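Long-range contacts in glutathione S-transferase-3 (Necator americanus, PDB 3W8S), which binds glutathione and probably transfers it to halide-bearing electrophilic compounds, forming an S-substituted glutathione: residues A[22-27]-A[192-197]; A[124-129]-A[171-176]. All blocks are in the same frame, centred on the assembly; numbering follows the deposited sequence.

Both contacts belong to the two-domain fold of a sigma-class glutathione S-transferase. Contact 1 joins the domains: helix 16-25 of the thioredoxin-like N-terminal domain meets helix 192-200 of the helical C-terminal domain. Contact 2 lies wholly in the C-terminal domain, between helix 117-143 and the loop from helix 155-170 to helix 179-189. Their centres are 28 Å apart, and their nearest atoms are about 13 Å apart. In sequence both segments of contact 2 fall between the two segments of contact 1. Helix 155-170 borders both. One contact ties the domains together and the other packs one of them internally. Both lie away from the glutathione pocket that includes W39, K43, Q50, L51 and S64.

Contact 1. Residues A[22-27]-A[192-197]; sequences FVLAGQ and PALKKW
V23, which packs against A193 and W197, accepts a bond from its own last helical turn, G26 N to V23 O at 2.9 Å. Its side chain faces the other helix, and V23 CG1 lies 3.5 Å from A193 O in plain van der Waals contact. That oxygen accepts the backbone N-H of W197 one helical turn on, A193 O to W197 N being 3.1 Å. V23 thus sits against a turn of the helix that carries A193 and W197. With V23 CG1 anti to the backbone N (chi1 167°), this methyl faces the A193-W197 turn, and V23 CG1 is 3.8 Å from W197 CB. V23 CG2, anti to the carbonyl carbon, goes to the indole and lies over one face, offset toward the rim. This is a CH-pi contact: V23 CG2 is 4.2 Å from the centroid of the W197 five-membered ring and 28° off its normal. The V23 and W197 side chains cross at about a right angle. The indole N-H points elsewhere, as W197 NE1 bonds E16 OE2 near the start of helix 16-25. R19 and Q20 of that helix also touch W197.

In the glutathione transferase fold this is a domain interface, the first helix of the thioredoxin-like domain against a late helix of the all-helical one. The backbones come nearest at L24 and A193, whose CA atoms are 5.9 Å apart. Beside V23, the leucines L24 and L194 meet at a slant. L24 CD2 reaches L194 CG at 3.8 Å, and both side chains also rest on L158 of helix 155-170. A Schellman motif closes the last turn of helix 16-25. G26 takes a positive phi of 77°, and Q27 N bonds back to F22 O at 3.0 Å, alongside the bond from G26 N to V23 O.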
ATOM      1  N   PHE A  22       4.166  -2.456  18.873  1.00 10.01           N
ATOM      2  CA  PHE A  22       4.799  -1.885  20.105  1.00 10.66           C
ATOM      3  C   PHE A  22       4.534  -2.808  21.283  1.00 11.40           C
ATOM      4  O   PHE A  22       5.460  -3.100  22.051  1.00 11.40           O
ATOM      5  CB  PHE A  22       4.269  -0.486  20.432  1.00 10.70           C
ATOM      6  CG  PHE A  22       4.840   0.591  19.574  1.00 12.61           C
ATOM      7  CD1 PHE A  22       6.214   0.835  19.561  1.00 12.93           C
ATOM      8  CD2 PHE A  22       4.015   1.413  18.814  1.00 13.43           C
ATOM      9  CE1 PHE A  22       6.761   1.830  18.718  1.00 15.10           C
ATOM     10  CE2 PHE A  22       4.555   2.423  17.995  1.00 13.63           C
ATOM     11  CZ  PHE A  22       5.933   2.669  17.978  1.00 12.40           C
ATOM     12  N   VAL A  23       3.296  -3.286  21.411  1.00 12.13           N
ATOM     13  CA  VAL A  23       2.947  -4.227  22.510  1.00 13.25           C
ATOM     14  C   VAL A  23       3.846  -5.480  22.517  1.00 13.90           C
ATOM     15  O   VAL A  23       4.517  -5.806  23.552  1.00 13.26           O
ATOM     16  CB  VAL A  23       1.450  -4.593  22.525  1.00 15.17           C
ATOM     17  CG1 VAL A  23       1.201  -5.785  23.453  1.00 16.12           C
ATOM     18  CG2 VAL A  23       0.634  -3.389  22.963  1.00 14.53           C
ATOM     19  N   LEU A  24       3.952  -6.127  21.371  1.00 11.58           N
ATOM     20  CA  LEU A  24       4.767  -7.298  21.263  1.00 13.06           C
ATOM     21  C   LEU A  24       6.231  -7.023  21.524  1.00 14.20           C
ATOM     22  O   LEU A  24       6.962  -7.927  22.003  1.00 13.81           O
ATOM     23  CB  LEU A  24       4.634  -7.910  19.827  1.00 14.69           C
ATOM     24  CG  LEU A  24       3.267  -8.576  19.495  1.00 15.76           C
ATOM     25  CD1 LEU A  24       3.197  -8.833  17.977  1.00 16.49           C
ATOM     26  CD2 LEU A  24       2.948  -9.904  20.156  1.00 16.98           C
ATOM     27  N   ALA A  25       6.684  -5.820  21.166  1.00 13.15           N
ATOM     28  CA  ALA A  25       8.092  -5.492  21.315  1.00 13.52           C
ATOM     29  C   ALA A  25       8.331  -5.147  22.769  1.00 13.59           C
ATOM     30  O   ALA A  25       9.460  -5.043  23.149  1.00 13.65           O
ATOM     31  CB  ALA A  25       8.459  -4.281  20.445  1.00 12.96           C
ATOM     32  N   GLY A  26       7.303  -4.865  23.570  1.00 14.10           N
ATOM     33  CA  GLY A  26       7.624  -4.334  24.913  1.00 15.30           C
ATOM     34  C   GLY A  26       8.022  -2.871  24.864  1.00 18.54           C
ATOM     35  O   GLY A  26       8.655  -2.359  25.801  1.00 16.65           O
ATOM     36  N   GLN A  27       7.662  -2.146  23.793  1.00 15.06           N
ATOM     37  CA  GLN A  27       8.292  -0.838  23.617  1.00 14.75           C
ATOM     38  C   GLN A  27       7.278   0.203  24.047  1.00 15.28           C
ATOM     39  O   GLN A  27       6.122   0.166  23.578  1.00 13.17           O
ATOM     40  CB  GLN A  27       8.676  -0.622  22.159  1.00 15.90           C
ATOM     41  CG  GLN A  27       8.933   0.832  21.818  1.00 15.50           C
ATOM     42  CD  GLN A  27      10.251   1.297  22.462  1.00 17.18           C
ATOM     43  OE1 GLN A  27      11.240   0.602  22.343  1.00 16.07           O
ATOM     44  NE2 GLN A  27      10.243   2.436  23.159  1.00 15.71           N
ATOM     45  N   PRO A 192       0.446 -14.179  24.536  1.00 18.18           N
ATOM     46  CA  PRO A 192       0.072 -13.583  25.853  1.00 17.79           C
ATOM     47  C   PRO A 192       0.141 -12.040  25.889  1.00 15.38           C
ATOM     48  O   PRO A 192      -0.744 -11.413  26.496  1.00 16.13           O
ATOM     49  CB  PRO A 192       1.136 -14.160  26.856  1.00 19.62           C
ATOM     50  CG  PRO A 192       1.651 -15.400  26.184  1.00 22.27           C
ATOM     51  CD  PRO A 192       1.570 -15.152  24.649  1.00 19.96           C
ATOM     52  N   ALA A 193       1.168 -11.442  25.259  1.00 13.53           N
ATOM     53  CA  ALA A 193       1.234  -9.991  25.174  1.00 13.01           C
ATOM     54  C   ALA A 193      -0.008  -9.401  24.437  1.00 13.75           C
ATOM     55  O   ALA A 193      -0.616  -8.420  24.851  1.00 12.09           O
ATOM     56  CB  ALA A 193       2.528  -9.576  24.481  1.00 11.16           C
ATOM     57  N   LEU A 194      -0.376  -9.987  23.286  1.00 15.39           N
ATOM     58  CA  LEU A 194      -1.590  -9.446  22.594  1.00 15.97           C
ATOM     59  C   LEU A 194      -2.849  -9.621  23.337  1.00 13.34           C
ATOM     60  O   LEU A 194      -3.790  -8.803  23.298  1.00 13.56           O
ATOM     61  CB  LEU A 194      -1.831 -10.209  21.275  1.00 17.40           C
ATOM     62  CG  LEU A 194      -0.871 -10.017  20.140  1.00 22.71           C
ATOM     63  CD1 LEU A 194      -1.617 -10.440  18.791  1.00 21.66           C
ATOM     64  CD2 LEU A 194      -0.622  -8.521  20.145  1.00 26.59           C
ATOM     65  N   LYS A 195      -2.968 -10.803  23.913  1.00 14.84           N
ATOM     66  CA  LYS A 195      -4.188 -11.131  24.637  1.00 14.95           C
ATOM     67  C   LYS A 195      -4.435 -10.114  25.771  1.00 14.94           C
ATOM     68  O   LYS A 195      -5.574  -9.666  26.020  1.00 14.22           O
ATOM     69  CB  LYS A 195      -4.034 -12.586  25.153  1.00 17.92           C
ATOM     70  CG  LYS A 195      -5.220 -13.075  25.993  1.00 22.84           C
ATOM     71  CD  LYS A 195      -4.933 -14.536  26.347  1.00 27.57           C
ATOM     72  CE  LYS A 195      -6.190 -15.335  26.629  1.00 29.93           C
ATOM     73  NZ  LYS A 195      -6.587 -14.876  27.967  1.00 35.04           N
ATOM     74  N   LYS A 196      -3.379  -9.757  26.485  1.00 15.43           N
ATOM     75  CA  LYS A 196      -3.499  -8.765  27.567  1.00 16.21           C
ATOM     76  C   LYS A 196      -3.790  -7.362  27.011  1.00 14.28           C
ATOM     77  O   LYS A 196      -4.572  -6.594  27.577  1.00 12.98           O
ATOM     78  CB  LYS A 196      -2.179  -8.762  28.390  1.00 18.10           C
ATOM     79  CG  LYS A 196      -2.026  -7.649  29.434  1.00 26.69           C
ATOM     80  CD  LYS A 196      -2.481  -7.931  30.865  1.00 29.78           C
ATOM     81  CE  LYS A 196      -2.050  -6.797  31.859  1.00 36.34           C
ATOM     82  NZ  LYS A 196      -0.740  -6.872  32.652  1.00 31.06           N
ATOM     83  N   TRP A 197      -3.193  -7.028  25.853  1.00 13.17           N
ATOM     84  CA  TRP A 197      -3.504  -5.718  25.269  1.00 11.70           C
ATOM     85  C   TRP A 197      -4.981  -5.668  24.827  1.00 12.89           C
ATOM     86  O   TRP A 197      -5.715  -4.721  25.097  1.00 12.87           O
ATOM     87  CB  TRP A 197      -2.564  -5.418  24.055  1.00 10.59           C
ATOM     88  CG  TRP A 197      -3.091  -4.263  23.188  1.00 11.58           C
ATOM     89  CD1 TRP A 197      -3.570  -4.333  21.908  1.00 12.15           C
ATOM     90  CD2 TRP A 197      -3.168  -2.890  23.577  1.00 12.10           C
ATOM     91  NE1 TRP A 197      -3.935  -3.076  21.458  1.00 12.10           N
ATOM     92  CE2 TRP A 197      -3.714  -2.169  22.467  1.00 13.76           C
ATOM     93  CE3 TRP A 197      -2.866  -2.191  24.769  1.00 13.75           C
ATOM     94  CZ2 TRP A 197      -3.911  -0.763  22.497  1.00 12.89           C
ATOM     95  CZ3 TRP A 197      -3.147  -0.742  24.842  1.00 12.99           C
ATOM     96  CH2 TRP A 197      -3.633  -0.079  23.698  1.00 13.89           C
TER

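Contact 2. Residues A[124-129]-A[171-176]; sequences VFLPAR and TPTIFD
R129 and I174 cross obliquely; the R129 chain is bent at chi2 and chi3, and its guanidinium lies beside the I174 carbonyl. R129 NH1 donates to I174 O at 3.2 Å with an N-H...O angle of 160°. The oxygen lies in the guanidinium plane, while NH1 stands above the carbonyl plane, 51° out of it. R129 NH2 turns back to its own helix and bonds L126 O at 2.8 Å. The two bonds fix the rotation of the flat group. L126 CD2 sits over the guanidinium centre, 3.7 Å above the plane. R129 CD lies alongside I174 CG1 at 3.5 Å.

L126 and T171 meet tip to tip, L126 CD2 to T171 CG2 at 3.7 Å. F125 and I174 cross at about a right angle. I174 CD1 approaches the ring at its edge, 3.8 Å from F125 CZ, and T171 CG2 lies at the edge too.

The loop 171-176, built of two type I turns, thereby packs onto helix 117-143. F125 is also stacked on F105 of helix 103-109, meets F167 of helix 155-170 edge-to-face and touches F98 of helix 82-101. F175 touches A164 and A168 of helix 155-170 and I181 and K182 of helix 179-189.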
ATOM      1  N   VAL A 124     -21.554  -7.598  -0.476  1.00 15.35           N
ATOM      2  CA  VAL A 124     -20.241  -6.944  -0.592  1.00 14.90           C
ATOM      3  C   VAL A 124     -19.252  -7.592   0.410  1.00 13.10           C
ATOM      4  O   VAL A 124     -18.196  -8.093   0.012  1.00 13.92           O
ATOM      5  CB  VAL A 124     -20.299  -5.407  -0.376  1.00 15.64           C
ATOM      6  CG1 VAL A 124     -18.880  -4.788  -0.388  1.00 17.28           C
ATOM      7  CG2 VAL A 124     -21.127  -4.749  -1.501  1.00 17.49           C
ATOM      8  N   PHE A 125     -19.580  -7.591   1.682  1.00 12.61           N
ATOM      9  CA  PHE A 125     -18.620  -8.018   2.645  1.00 12.58           C
ATOM     10  C   PHE A 125     -18.260  -9.520   2.557  1.00 12.45           C
ATOM     11  O   PHE A 125     -17.077  -9.930   2.467  1.00 10.15           O
ATOM     12  CB  PHE A 125     -19.099  -7.677   4.062  1.00 13.89           C
ATOM     13  CG  PHE A 125     -18.122  -8.117   5.115  1.00 14.88           C
ATOM     14  CD1 PHE A 125     -16.867  -7.479   5.246  1.00 14.13           C
ATOM     15  CD2 PHE A 125     -18.384  -9.189   5.922  1.00 19.43           C
ATOM     16  CE1 PHE A 125     -15.897  -7.880   6.187  1.00 14.43           C
ATOM     17  CE2 PHE A 125     -17.406  -9.620   6.870  1.00 18.77           C
ATOM     18  CZ  PHE A 125     -16.160  -8.948   7.004  1.00 17.00           C
ATOM     19  N   LEU A 126     -19.270 -10.384   2.667  1.00 11.79           N
ATOM     20  CA  LEU A 126     -18.960 -11.800   2.715  1.00 10.96           C
ATOM     21  C   LEU A 126     -18.324 -12.369   1.393  1.00  9.69           C
ATOM     22  O   LEU A 126     -17.389 -13.125   1.465  1.00  9.88           O
ATOM     23  CB  LEU A 126     -20.218 -12.627   3.134  1.00 12.45           C
ATOM     24  CG  LEU A 126     -20.490 -12.499   4.669  1.00 15.32           C
ATOM     25  CD1 LEU A 126     -21.944 -12.943   5.085  1.00 16.52           C
ATOM     26  CD2 LEU A 126     -19.391 -13.153   5.522  1.00 15.50           C
ATOM     27  N   PRO A 127     -18.821 -11.959   0.199  1.00  9.32           N
ATOM     28  CA  PRO A 127     -18.125 -12.339  -1.054  1.00  9.57           C
ATOM     29  C   PRO A 127     -16.680 -11.804  -1.098  1.00 10.54           C
ATOM     30  O   PRO A 127     -15.826 -12.505  -1.593  1.00 10.68           O
ATOM     31  CB  PRO A 127     -18.988 -11.680  -2.190  1.00  8.80           C
ATOM     32  CG  PRO A 127     -20.411 -11.656  -1.530  1.00  9.67           C
ATOM     33  CD  PRO A 127     -20.079 -11.229  -0.071  1.00  9.03           C
ATOM     34  N   ALA A 128     -16.441 -10.557  -0.663  1.00  9.63           N
ATOM     35  CA  ALA A 128     -15.051 -10.066  -0.639  1.00  9.61           C
ATOM     36  C   ALA A 128     -14.203 -10.893   0.321  1.00  9.69           C
ATOM     37  O   ALA A 128     -13.090 -11.204  -0.067  1.00  9.92           O
ATOM     38  CB  ALA A 128     -14.986  -8.575  -0.239  1.00  8.12           C
ATOM     39  N   ARG A 129     -14.711 -11.239   1.543  1.00  9.40           N
ATOM     40  CA  ARG A 129     -13.936 -11.956   2.635  1.00 10.77           C
ATOM     41  C   ARG A 129     -13.664 -13.345   2.037  1.00 10.10           C
ATOM     42  O   ARG A 129     -12.572 -13.972   2.240  1.00  9.86           O
ATOM     43  CB  ARG A 129     -14.790 -12.135   3.994  1.00 15.31           C
ATOM     44  CG  ARG A 129     -14.377 -13.456   4.734  1.00 22.11           C
ATOM     45  CD  ARG A 129     -15.289 -14.505   5.397  1.00 21.16           C
ATOM     46  NE  ARG A 129     -16.068 -14.780   4.380  1.00 26.30           N
ATOM     47  CZ  ARG A 129     -17.028 -15.634   4.228  1.00 19.12           C
ATOM     48  NH1 ARG A 129     -17.468 -16.572   5.068  1.00 16.76           N
ATOM     49  NH2 ARG A 129     -17.462 -15.447   3.040  1.00 16.50           N
ATOM     50  N   THR A 171     -20.572 -10.464  12.591  1.00 24.36           N
ATOM     51  CA  THR A 171     -20.788 -11.315  11.404  1.00 22.21           C
ATOM     52  C   THR A 171     -20.494 -12.733  11.843  1.00 23.52           C
ATOM     53  O   THR A 171     -19.336 -13.218  11.690  1.00 21.58           O
ATOM     54  CB  THR A 171     -19.899 -10.895  10.208  1.00 20.16           C
ATOM     55  OG1 THR A 171     -20.124  -9.517   9.942  1.00 19.30           O
ATOM     56  CG2 THR A 171     -20.263 -11.716   8.864  1.00 17.19           C
ATOM     57  N   PRO A 172     -21.521 -13.438  12.364  1.00 25.90           N
ATOM     58  CA  PRO A 172     -21.280 -14.726  13.029  1.00 28.53           C
ATOM     59  C   PRO A 172     -20.735 -15.806  12.082  1.00 26.10           C
ATOM     60  O   PRO A 172     -20.068 -16.738  12.508  1.00 27.94           O
ATOM     61  CB  PRO A 172     -22.677 -15.140  13.554  1.00 32.78           C
ATOM     62  CG  PRO A 172     -23.576 -13.926  13.406  1.00 40.65           C
ATOM     63  CD  PRO A 172     -22.977 -13.148  12.242  1.00 40.56           C
ATOM     64  N   THR A 173     -21.029 -15.697  10.801  1.00 23.09           N
ATOM     65  CA  THR A 173     -20.688 -16.773   9.899  1.00 21.90           C
ATOM     66  C   THR A 173     -19.323 -16.498   9.247  1.00 19.33           C
ATOM     67  O   THR A 173     -18.943 -17.157   8.275  1.00 17.79           O
ATOM     68  CB  THR A 173     -21.755 -16.841   8.812  1.00 23.85           C
ATOM     69  OG1 THR A 173     -21.755 -15.581   8.118  1.00 22.09           O
ATOM     70  CG2 THR A 173     -23.169 -17.090   9.466  1.00 23.76           C
ATOM     71  N   ILE A 174     -18.572 -15.515   9.772  1.00 17.03           N
ATOM     72  CA  ILE A 174     -17.397 -15.055   8.993  1.00 16.07           C
ATOM     73  C   ILE A 174     -16.376 -16.194   8.792  1.00 14.25           C
ATOM     74  O   ILE A 174     -15.719 -16.276   7.754  1.00 14.44           O
ATOM     75  CB  ILE A 174     -16.692 -13.820   9.635  1.00 17.51           C
ATOM     76  CG1 ILE A 174     -15.784 -13.221   8.571  1.00 16.51           C
ATOM     77  CG2 ILE A 174     -15.940 -14.250  10.909  1.00 15.96           C
ATOM     78  CD1 ILE A 174     -15.104 -11.984   9.043  1.00 16.17           C
ATOM     79  N   PHE A 175     -16.239 -17.108   9.779  1.00 15.21           N
ATOM     80  CA  PHE A 175     -15.334 -18.276   9.630  1.00 14.61           C
ATOM     81  C   PHE A 175     -15.934 -19.501   8.923  1.00 15.17           C
ATOM     82  O   PHE A 175     -15.205 -20.495   8.703  1.00 14.79           O
ATOM     83  CB  PHE A 175     -14.779 -18.728  10.982  1.00 15.71           C
ATOM     84  CG  PHE A 175     -13.989 -17.664  11.692  1.00 16.74           C
ATOM     85  CD1 PHE A 175     -12.842 -17.136  11.101  1.00 16.88           C
ATOM     86  CD2 PHE A 175     -14.422 -17.179  12.944  1.00 16.58           C
ATOM     87  CE1 PHE A 175     -12.135 -16.114  11.721  1.00 18.29           C
ATOM     88  CE2 PHE A 175     -13.716 -16.179  13.577  1.00 19.23           C
ATOM     89  CZ  PHE A 175     -12.575 -15.635  12.960  1.00 19.31           C
ATOM     90  N   ASP A 176     -17.228 -19.458   8.547  1.00 15.77           N
ATOM     91  CA  ASP A 176     -17.841 -20.630   7.935  1.00 17.54           C
ATOM     92  C   ASP A 176     -17.112 -20.984   6.627  1.00 17.22           C
ATOM     93  O   ASP A 176     -17.042 -20.141   5.725  1.00 16.84           O
ATOM     94  CB  ASP A 176     -19.343 -20.462   7.675  1.00 19.54           C
ATOM     95  CG  ASP A 176     -20.182 -20.346   8.988  1.00 22.55           C
ATOM     96  OD1 ASP A 176     -19.615 -20.435  10.078  1.00 21.01           O
ATOM     97  OD2 ASP A 176     -21.413 -20.138   8.905  1.00 22.15           O
TER